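Local coordinates for UDP-N-acetylglucosamine pyrophosphorylase (Entamoeba histolytica, PDB 3OC9), which probably catalyses the last step of UDP-N-acetylglucosamine synthesis, joining N-acetylglucosamine 1-phosphate and UTP with release of diphosphate, at residues Q70-L82 with I379-K391. Sequence-based numbering, arbitrary orientation.
Sequences QMTSERLLRLQEL and ISFRKSFEEEGLK
Arg75 lays its guanidinium flat on the ring of Phe381, a cation-pi stack with CZ 3.8 Å from the ring centroid and the planes 11° apart. Its chain turns at the middle (chi3 -81°) to bring the flat end over the ring, and Cys191 O anchors NH2. Arg75 NE donates a hydrogen bond to a water that in turn donates to the carbonyls of Phe381 and Ser384, tying in the loop backbone. The second ring, Phe385, stands nearly upright to that guanidinium and takes Leu79 CD2 over its face, 4.0 Å from the centroid, while Leu82 CD1 meets Phe385 CB.

Farther along the helix, Arg78 grips Glu388 side-on, NE at 3.2 Å and NH2 at 3.0 Å from the single atom OE2. The backbone N of Phe385 reaches the syn lone pair of OE2 almost straight (177°), giving this oxygen three donors. Glu81 OE1 accepts from NH1 of Arg78 and, through the opposite face of its carboxylate, from Arg382 NH1 at 3.0 Å. Leu77 CB packs over the Arg382 guanidinium.

Helix 68-87, in the crossover between parallel strands 36-41 and 95-100, consistent with a GT-A core, thus holds the loop after strand 377-379 through one chain of charges, Glu388-Arg78-Glu81-Arg382, whose outer links cross from helix to loop. Glu81, shared by both arginines, probably offsets their like charges, with Glu388 adding a second negative group at Arg78.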
ATOM      1  N   GLN A  70     -10.250   2.620   9.375  1.00 21.96           N
ATOM      2  CA  GLN A  70     -10.126   2.429  10.841  1.00 22.29           C
ATOM      3  C   GLN A  70      -8.901   1.548  11.236  1.00 22.03           C
ATOM      4  O   GLN A  70      -8.221   1.868  12.222  1.00 21.60           O
ATOM      5  CB  GLN A  70     -11.430   1.875  11.482  1.00 23.85           C
ATOM      6  CG  GLN A  70     -11.319   1.673  13.034  1.00 24.81           C
ATOM      7  CD  GLN A  70     -12.662   1.352  13.732  1.00 30.33           C
ATOM      8  OE1 GLN A  70     -13.725   1.288  13.096  1.00 31.77           O
ATOM      9  NE2 GLN A  70     -12.607   1.164  15.056  1.00 30.54           N
ATOM     10  N   MET A  71      -8.649   0.455  10.498  1.00 21.96           N
ATOM     11  CA  MET A  71      -7.455  -0.411  10.687  0.50 22.15           C
ATOM     12  C   MET A  71      -6.145   0.405  10.632  1.00 21.39           C
ATOM     13  O   MET A  71      -5.272   0.320  11.531  1.00 21.43           O
ATOM     14  CB  MET A  71      -7.372  -1.505   9.598  0.50 22.71           C
ATOM     15  CG  MET A  71      -8.651  -2.276   9.246  0.50 25.99           C
ATOM     16  SD  MET A  71      -8.693  -3.980   9.816  0.50 31.51           S
ATOM     17  CE  MET A  71      -9.227  -3.722  11.503  0.50 31.16           C
ATOM     18  N   THR A  72      -5.997   1.181   9.549  1.00 20.51           N
ATOM     19  CA  THR A  72      -4.822   2.060   9.368  1.00 20.15           C
ATOM     20  C   THR A  72      -4.676   3.081  10.519  1.00 19.96           C
ATOM     21  O   THR A  72      -3.580   3.257  11.066  1.00 20.41           O
ATOM     22  CB  THR A  72      -4.831   2.765   7.960  1.00 20.03           C
ATOM     23  OG1 THR A  72      -5.013   1.778   6.930  1.00 20.76           O
ATOM     24  CG2 THR A  72      -3.513   3.550   7.709  1.00 19.97           C
ATOM     25  N   SER A  73      -5.780   3.736  10.916  1.00 19.67           N
ATOM     26  CA  SER A  73      -5.743   4.673  12.052  1.00 20.14           C
ATOM     27  C   SER A  73      -5.188   4.018  13.334  1.00 20.63           C
ATOM     28  O   SER A  73      -4.347   4.606  14.037  1.00 21.27           O
ATOM     29  CB  SER A  73      -7.146   5.284  12.323  1.00 19.87           C
ATOM     30  OG  SER A  73      -7.599   6.006  11.166  1.00 20.24           O
ATOM     31  N   GLU A  74      -5.644   2.799  13.614  1.00 20.97           N
ATOM     32  CA  GLU A  74      -5.257   2.072  14.843  1.00 22.04           C
ATOM     33  C   GLU A  74      -3.773   1.634  14.843  1.00 21.34           C
ATOM     34  O   GLU A  74      -3.083   1.712  15.882  1.00 21.01           O
ATOM     35  CB  GLU A  74      -6.219   0.892  15.095  1.00 22.80           C
ATOM     36  CG  GLU A  74      -7.645   1.354  15.540  1.00 25.76           C
ATOM     37  CD  GLU A  74      -8.629   0.207  15.817  1.00 30.74           C
ATOM     38  OE1 GLU A  74      -8.336  -0.958  15.477  1.00 33.57           O
ATOM     39  OE2 GLU A  74      -9.730   0.497  16.349  1.00 32.35           O
ATOM     40  N   ARG A  75      -3.271   1.210  13.679  1.00 20.61           N
ATOM     41  CA  ARG A  75      -1.846   0.899  13.543  1.00 20.82           C
ATOM     42  C   ARG A  75      -0.950   2.146  13.763  1.00 20.38           C
ATOM     43  O   ARG A  75       0.080   2.048  14.435  1.00 20.75           O
ATOM     44  CB  ARG A  75      -1.571   0.183  12.199  1.00 20.55           C
ATOM     45  CG  ARG A  75      -0.102  -0.236  11.981  1.00 23.82           C
ATOM     46  CD  ARG A  75       0.012  -1.537  11.164  1.00 26.19           C
ATOM     47  NE  ARG A  75      -0.201  -2.704  11.998  1.00 29.79           N
ATOM     48  CZ  ARG A  75      -0.367  -3.952  11.563  1.00 27.89           C
ATOM     49  NH1 ARG A  75      -0.557  -4.908  12.455  1.00 29.06           N
ATOM     50  NH2 ARG A  75      -0.355  -4.265  10.258  1.00 28.19           N
ATOM     51  N   LEU A  76      -1.331   3.311  13.217  1.00 19.81           N
ATOM     52  CA  LEU A  76      -0.583   4.551  13.482  1.00 19.87           C
ATOM     53  C   LEU A  76      -0.575   4.918  14.988  1.00 20.89           C
ATOM     54  O   LEU A  76       0.469   5.317  15.532  1.00 20.99           O
ATOM     55  CB  LEU A  76      -1.111   5.729  12.626  1.00 19.38           C
ATOM     56  CG  LEU A  76      -0.955   5.635  11.096  1.00 19.06           C
ATOM     57  CD1 LEU A  76      -1.536   6.906  10.413  1.00 20.17           C
ATOM     58  CD2 LEU A  76       0.523   5.451  10.685  1.00 18.78           C
ATOM     59  N   LEU A  77      -1.725   4.776  15.659  1.00 20.80           N
ATOM     60  CA  LEU A  77      -1.790   4.988  17.123  1.00 22.08           C
ATOM     61  C   LEU A  77      -0.817   4.077  17.915  1.00 22.23           C
ATOM     62  O   LEU A  77      -0.136   4.539  18.850  1.00 23.32           O
ATOM     63  CB  LEU A  77      -3.235   4.867  17.645  1.00 22.23           C
ATOM     64  CG  LEU A  77      -4.189   6.034  17.299  1.00 23.47           C
ATOM     65  CD1 LEU A  77      -5.622   5.631  17.603  1.00 27.52           C
ATOM     66  CD2 LEU A  77      -3.845   7.350  18.032  1.00 27.93           C
ATOM     67  N   ARG A  78      -0.706   2.812  17.507  1.00 22.23           N
ATOM     68  CA  ARG A  78       0.198   1.840  18.192  1.00 22.26           C
ATOM     69  C   ARG A  78       1.688   2.132  17.944  1.00 22.32           C
ATOM     70  O   ARG A  78       2.512   2.025  18.868  1.00 22.38           O
ATOM     71  CB  ARG A  78      -0.162   0.397  17.800  1.00 22.07           C
ATOM     72  CG  ARG A  78       0.739  -0.706  18.401  1.00 24.22           C
ATOM     73  CD  ARG A  78       0.714  -0.683  19.950  1.00 26.30           C
ATOM     74  NE  ARG A  78       1.413  -1.840  20.526  1.00 26.89           N
ATOM     75  CZ  ARG A  78       1.718  -1.959  21.821  1.00 29.87           C
ATOM     76  NH1 ARG A  78       1.403  -0.985  22.682  1.00 30.90           N
ATOM     77  NH2 ARG A  78       2.336  -3.051  22.257  1.00 28.89           N
ATOM     78  N   LEU A  79       2.030   2.478  16.694  1.00 20.99           N
ATOM     79  CA  LEU A  79       3.379   2.901  16.333  1.00 21.37           C
ATOM     80  C   LEU A  79       3.816   4.161  17.099  1.00 22.07           C
ATOM     81  O   LEU A  79       4.951   4.225  17.601  1.00 22.57           O
ATOM     82  CB  LEU A  79       3.493   3.119  14.799  1.00 20.10           C
ATOM     83  CG  LEU A  79       3.478   1.818  13.973  1.00 20.09           C
ATOM     84  CD1 LEU A  79       3.215   2.128  12.482  1.00 20.76           C
ATOM     85  CD2 LEU A  79       4.827   1.066  14.142  1.00 23.56           C
ATOM     86  N   GLN A  80       2.924   5.151  17.219  1.00 21.90           N
ATOM     87  CA  GLN A  80       3.237   6.352  18.025  1.00 23.33           C
ATOM     88  C   GLN A  80       3.555   5.996  19.497  1.00 24.59           C
ATOM     89  O   GLN A  80       4.495   6.539  20.088  1.00 24.62           O
ATOM     90  CB  GLN A  80       2.092   7.396  17.960  1.00 23.20           C
ATOM     91  CG  GLN A  80       2.009   8.166  16.605  1.00 21.99           C
ATOM     92  CD  GLN A  80       0.762   9.069  16.458  1.00 22.64           C
ATOM     93  OE1 GLN A  80       0.638   9.802  15.469  1.00 21.64           O
ATOM     94  NE2 GLN A  80      -0.160   9.006  17.423  1.00 22.54           N
ATOM     95  N   GLU A  81       2.762   5.082  20.047  1.00 24.93           N
ATOM     96  CA  GLU A  81       2.892   4.597  21.445  1.00 26.72           C
ATOM     97  C   GLU A  81       4.235   3.882  21.697  1.00 26.61           C
ATOM     98  O   GLU A  81       4.917   4.176  22.681  1.00 27.29           O
ATOM     99  CB  GLU A  81       1.718   3.682  21.771  1.00 26.96           C
ATOM    100  CG  GLU A  81       1.622   3.214  23.222  1.00 29.79           C
ATOM    101  CD  GLU A  81       0.287   2.537  23.520  1.00 33.67           C
ATOM    102  OE1 GLU A  81      -0.076   1.532  22.856  1.00 31.58           O
ATOM    103  OE2 GLU A  81      -0.404   3.031  24.442  1.00 37.02           O
ATOM    104  N   LEU A  82       4.619   2.972  20.800  1.00 25.43           N
ATOM    105  CA  LEU A  82       5.913   2.273  20.898  1.00 25.66           C
ATOM    106  C   LEU A  82       7.121   3.234  20.873  1.00 26.50           C
ATOM    107  O   LEU A  82       8.075   3.080  21.670  1.00 26.57           O
ATOM    108  CB  LEU A  82       6.035   1.185  19.804  1.00 25.05           C
ATOM    109  CG  LEU A  82       5.105  -0.038  19.914  1.00 25.01           C
ATOM    110  CD1 LEU A  82       5.306  -1.034  18.742  1.00 25.76           C
ATOM    111  CD2 LEU A  82       5.320  -0.783  21.248  1.00 25.11           C
ATOM    112  N   ILE A 379      -6.827 -10.023  17.049  1.00 30.14           N
ATOM    113  CA  ILE A 379      -6.001  -9.163  17.895  1.00 29.58           C
ATOM    114  C   ILE A 379      -6.003  -7.737  17.323  1.00 29.33           C
ATOM    115  O   ILE A 379      -5.501  -7.517  16.213  1.00 29.05           O
ATOM    116  CB  ILE A 379      -4.540  -9.697  17.989  1.00 29.47           C
ATOM    117  CG1 ILE A 379      -4.523 -11.137  18.569  1.00 30.71           C
ATOM    118  CG2 ILE A 379      -3.661  -8.696  18.784  1.00 29.78           C
ATOM    119  CD1 ILE A 379      -3.119 -11.770  18.739  1.00 30.55           C
ATOM    120  N   SER A 380      -6.561  -6.782  18.074  1.00 29.08           N
ATOM    121  CA  SER A 380      -6.711  -5.395  17.584  1.00 29.32           C
ATOM    122  C   SER A 380      -5.374  -4.773  17.165  1.00 28.41           C
ATOM    123  O   SER A 380      -4.372  -4.929  17.867  1.00 27.61           O
ATOM    124  CB  SER A 380      -7.372  -4.507  18.633  1.00 30.18           C
ATOM    125  OG  SER A 380      -7.483  -3.170  18.144  1.00 31.25           O
ATOM    126  N   PHE A 381      -5.368  -4.083  16.016  1.00 27.97           N
ATOM    127  CA  PHE A 381      -4.181  -3.326  15.560  1.00 28.13           C
ATOM    128  C   PHE A 381      -3.802  -2.229  16.583  1.00 28.20           C
ATOM    129  O   PHE A 381      -2.667  -1.723  16.573  1.00 28.58           O
ATOM    130  CB  PHE A 381      -4.435  -2.674  14.176  1.00 27.07           C
ATOM    131  CG  PHE A 381      -4.232  -3.592  12.967  1.00 28.20           C
ATOM    132  CD1 PHE A 381      -4.212  -4.984  13.074  1.00 29.45           C
ATOM    133  CD2 PHE A 381      -4.116  -3.028  11.693  1.00 28.23           C
ATOM    134  CE1 PHE A 381      -4.057  -5.796  11.930  1.00 30.60           C
ATOM    135  CE2 PHE A 381      -3.966  -3.823  10.554  1.00 28.89           C
ATOM    136  CZ  PHE A 381      -3.927  -5.214  10.677  1.00 30.12           C
ATOM    137  N   ARG A 382      -4.738  -1.847  17.456  1.00 28.71           N
ATOM    138  CA  ARG A 382      -4.431  -0.894  18.533  1.00 29.77           C
ATOM    139  C   ARG A 382      -3.602  -1.517  19.683  1.00 29.81           C
ATOM    140  O   ARG A 382      -2.879  -0.804  20.389  1.00 30.46           O
ATOM    141  CB  ARG A 382      -5.722  -0.215  19.057  1.00 30.25           C
ATOM    142  CG  ARG A 382      -5.521   0.862  20.121  1.00 32.85           C
ATOM    143  CD  ARG A 382      -4.873   2.140  19.557  1.00 34.60           C
ATOM    144  NE  ARG A 382      -4.495   3.096  20.604  1.00 36.51           N
ATOM    145  CZ  ARG A 382      -3.361   3.067  21.306  1.00 36.87           C
ATOM    146  NH1 ARG A 382      -2.446   2.121  21.101  1.00 35.12           N
ATOM    147  NH2 ARG A 382      -3.137   4.005  22.225  1.00 37.00           N
ATOM    148  N   LYS A 383      -3.678  -2.842  19.829  1.00 29.97           N
ATOM    149  CA  LYS A 383      -3.051  -3.581  20.954  1.00 30.60           C
ATOM    150  C   LYS A 383      -1.633  -4.180  20.757  1.00 29.84           C
ATOM    151  O   LYS A 383      -0.879  -4.308  21.731  1.00 29.42           O
ATOM    152  CB  LYS A 383      -3.994  -4.693  21.437  1.00 31.68           C
ATOM    153  CG  LYS A 383      -5.374  -4.208  21.894  1.00 35.00           C
ATOM    154  CD  LYS A 383      -5.326  -3.456  23.219  1.00 39.77           C
ATOM    155  CE  LYS A 383      -5.207  -4.402  24.410  1.00 44.05           C
ATOM    156  NZ  LYS A 383      -5.238  -3.640  25.694  1.00 46.38           N
ATOM    157  N   SER A 384      -1.281  -4.570  19.527  1.00 28.46           N
ATOM    158  CA  SER A 384       0.029  -5.187  19.237  1.00 27.67           C
ATOM    159  C   SER A 384       0.397  -4.902  17.761  1.00 27.09           C
ATOM    160  O   SER A 384      -0.468  -4.955  16.887  1.00 26.56           O
ATOM    161  CB  SER A 384       0.010  -6.711  19.536  1.00 28.44           C
ATOM    162  OG  SER A 384       1.319  -7.280  19.637  1.00 28.23           O
ATOM    163  N   PHE A 385       1.669  -4.574  17.515  1.00 26.00           N
ATOM    164  CA  PHE A 385       2.201  -4.356  16.156  1.00 24.89           C
ATOM    165  C   PHE A 385       2.718  -5.681  15.562  1.00 25.45           C
ATOM    166  O   PHE A 385       2.239  -6.129  14.502  1.00 25.08           O
ATOM    167  CB  PHE A 385       3.286  -3.255  16.202  1.00 24.97           C
ATOM    168  CG  PHE A 385       4.049  -3.047  14.890  1.00 23.24           C
ATOM    169  CD1 PHE A 385       3.397  -2.581  13.747  1.00 22.41           C
ATOM    170  CD2 PHE A 385       5.416  -3.318  14.816  1.00 23.36           C
ATOM    171  CE1 PHE A 385       4.111  -2.380  12.531  1.00 22.79           C
ATOM    172  CE2 PHE A 385       6.134  -3.120  13.608  1.00 23.32           C
ATOM    173  CZ  PHE A 385       5.466  -2.661  12.465  1.00 22.27           C
ATOM    174  N   GLU A 386       3.709  -6.281  16.224  1.00 25.22           N
ATOM    175  CA  GLU A 386       4.156  -7.657  15.937  1.00 25.54           C
ATOM    176  C   GLU A 386       3.680  -8.482  17.160  1.00 26.65           C
ATOM    177  O   GLU A 386       2.467  -8.476  17.439  1.00 26.07           O
ATOM    178  CB  GLU A 386       5.673  -7.718  15.659  1.00 26.52           C
ATOM    179  CG  GLU A 386       6.060  -6.919  14.362  1.00 25.16           C
ATOM    180  CD  GLU A 386       7.525  -6.483  14.241  1.00 30.46           C
ATOM    181  OE1 GLU A 386       8.244  -6.366  15.265  1.00 30.52           O
ATOM    182  OE2 GLU A 386       7.960  -6.223  13.085  1.00 28.15           O
ATOM    183  N   GLU A 387       4.583  -9.132  17.898  1.00 27.70           N
ATOM    184  CA  GLU A 387       4.175  -9.896  19.121  1.00 29.73           C
ATOM    185  C   GLU A 387       4.389  -9.160  20.465  1.00 30.43           C
ATOM    186  O   GLU A 387       4.080  -9.706  21.562  1.00 31.21           O
ATOM    187  CB  GLU A 387       4.839 -11.300  19.129  1.00 30.70           C
ATOM    188  CG  GLU A 387       6.281 -11.383  19.666  1.00 33.36           C
ATOM    189  CD  GLU A 387       7.371 -10.935  18.681  1.00 37.27           C
ATOM    190  OE1 GLU A 387       7.085 -10.229  17.680  1.00 35.77           O
ATOM    191  OE2 GLU A 387       8.543 -11.308  18.920  1.00 39.48           O
ATOM    192  N   GLU A 388       4.886  -7.928  20.398  1.00 30.05           N
ATOM    193  CA  GLU A 388       5.359  -7.217  21.608  1.00 30.46           C
ATOM    194  C   GLU A 388       4.273  -6.828  22.629  1.00 31.27           C
ATOM    195  O   GLU A 388       4.588  -6.578  23.811  1.00 31.63           O
ATOM    196  CB  GLU A 388       6.253  -6.008  21.230  1.00 30.67           C
ATOM    197  CG  GLU A 388       5.519  -4.684  20.915  1.00 29.16           C
ATOM    198  CD  GLU A 388       4.603  -4.763  19.689  1.00 28.29           C
ATOM    199  OE1 GLU A 388       4.992  -5.406  18.684  1.00 26.78           O
ATOM    200  OE2 GLU A 388       3.488  -4.189  19.748  1.00 27.54           O
ATOM    201  N   GLY A 389       3.008  -6.791  22.204  1.00 30.59           N
ATOM    202  CA  GLY A 389       1.906  -6.459  23.125  1.00 31.65           C
ATOM    203  C   GLY A 389       1.293  -7.658  23.838  1.00 32.27           C
ATOM    204  O   GLY A 389       0.297  -7.516  24.564  1.00 32.31           O
ATOM    205  N   LEU A 390       1.898  -8.829  23.649  1.00 32.55           N
ATOM    206  CA  LEU A 390       1.288 -10.089  24.065  1.00 34.52           C
ATOM    207  C   LEU A 390       2.078 -10.793  25.183  1.00 36.56           C
ATOM    208  O   LEU A 390       1.850 -11.974  25.453  1.00 37.32           O
ATOM    209  CB  LEU A 390       1.112 -11.026  22.859  1.00 33.68           C
ATOM    210  CG  LEU A 390       0.447 -10.437  21.592  1.00 32.20           C
ATOM    211  CD1 LEU A 390       0.560 -11.436  20.448  1.00 31.58           C
ATOM    212  CD2 LEU A 390      -1.010 -10.033  21.831  1.00 33.47           C
ATOM    213  N   LYS A 391       2.981 -10.066  25.840  1.00 38.52           N
ATOM    214  CA  LYS A 391       3.886 -10.666  26.847  1.00 40.62           C
ATOM    215  C   LYS A 391       3.173 -11.263  28.065  1.00 42.03           C
ATOM    216  O   LYS A 391       3.691 -12.200  28.694  1.00 42.85           O
ATOM    217  CB  LYS A 391       4.961  -9.664  27.291  1.00 41.33           C
ATOM    218  CG  LYS A 391       5.967  -9.360  26.192  1.00 42.21           C
ATOM    219  CD  LYS A 391       7.080  -8.436  26.646  1.00 46.36           C
ATOM    220  CE  LYS A 391       8.170  -8.409  25.584  1.00 47.51           C
ATOM    221  NZ  LYS A 391       9.351  -7.595  25.990  1.00 50.44           N
TER
HETATM  222  O   HOH W   1      -7.894  -3.510  14.525  1.00 31.07           O
HETATM  223  O   HOH W   2      -0.733  -2.812  15.109  1.00 20.49           O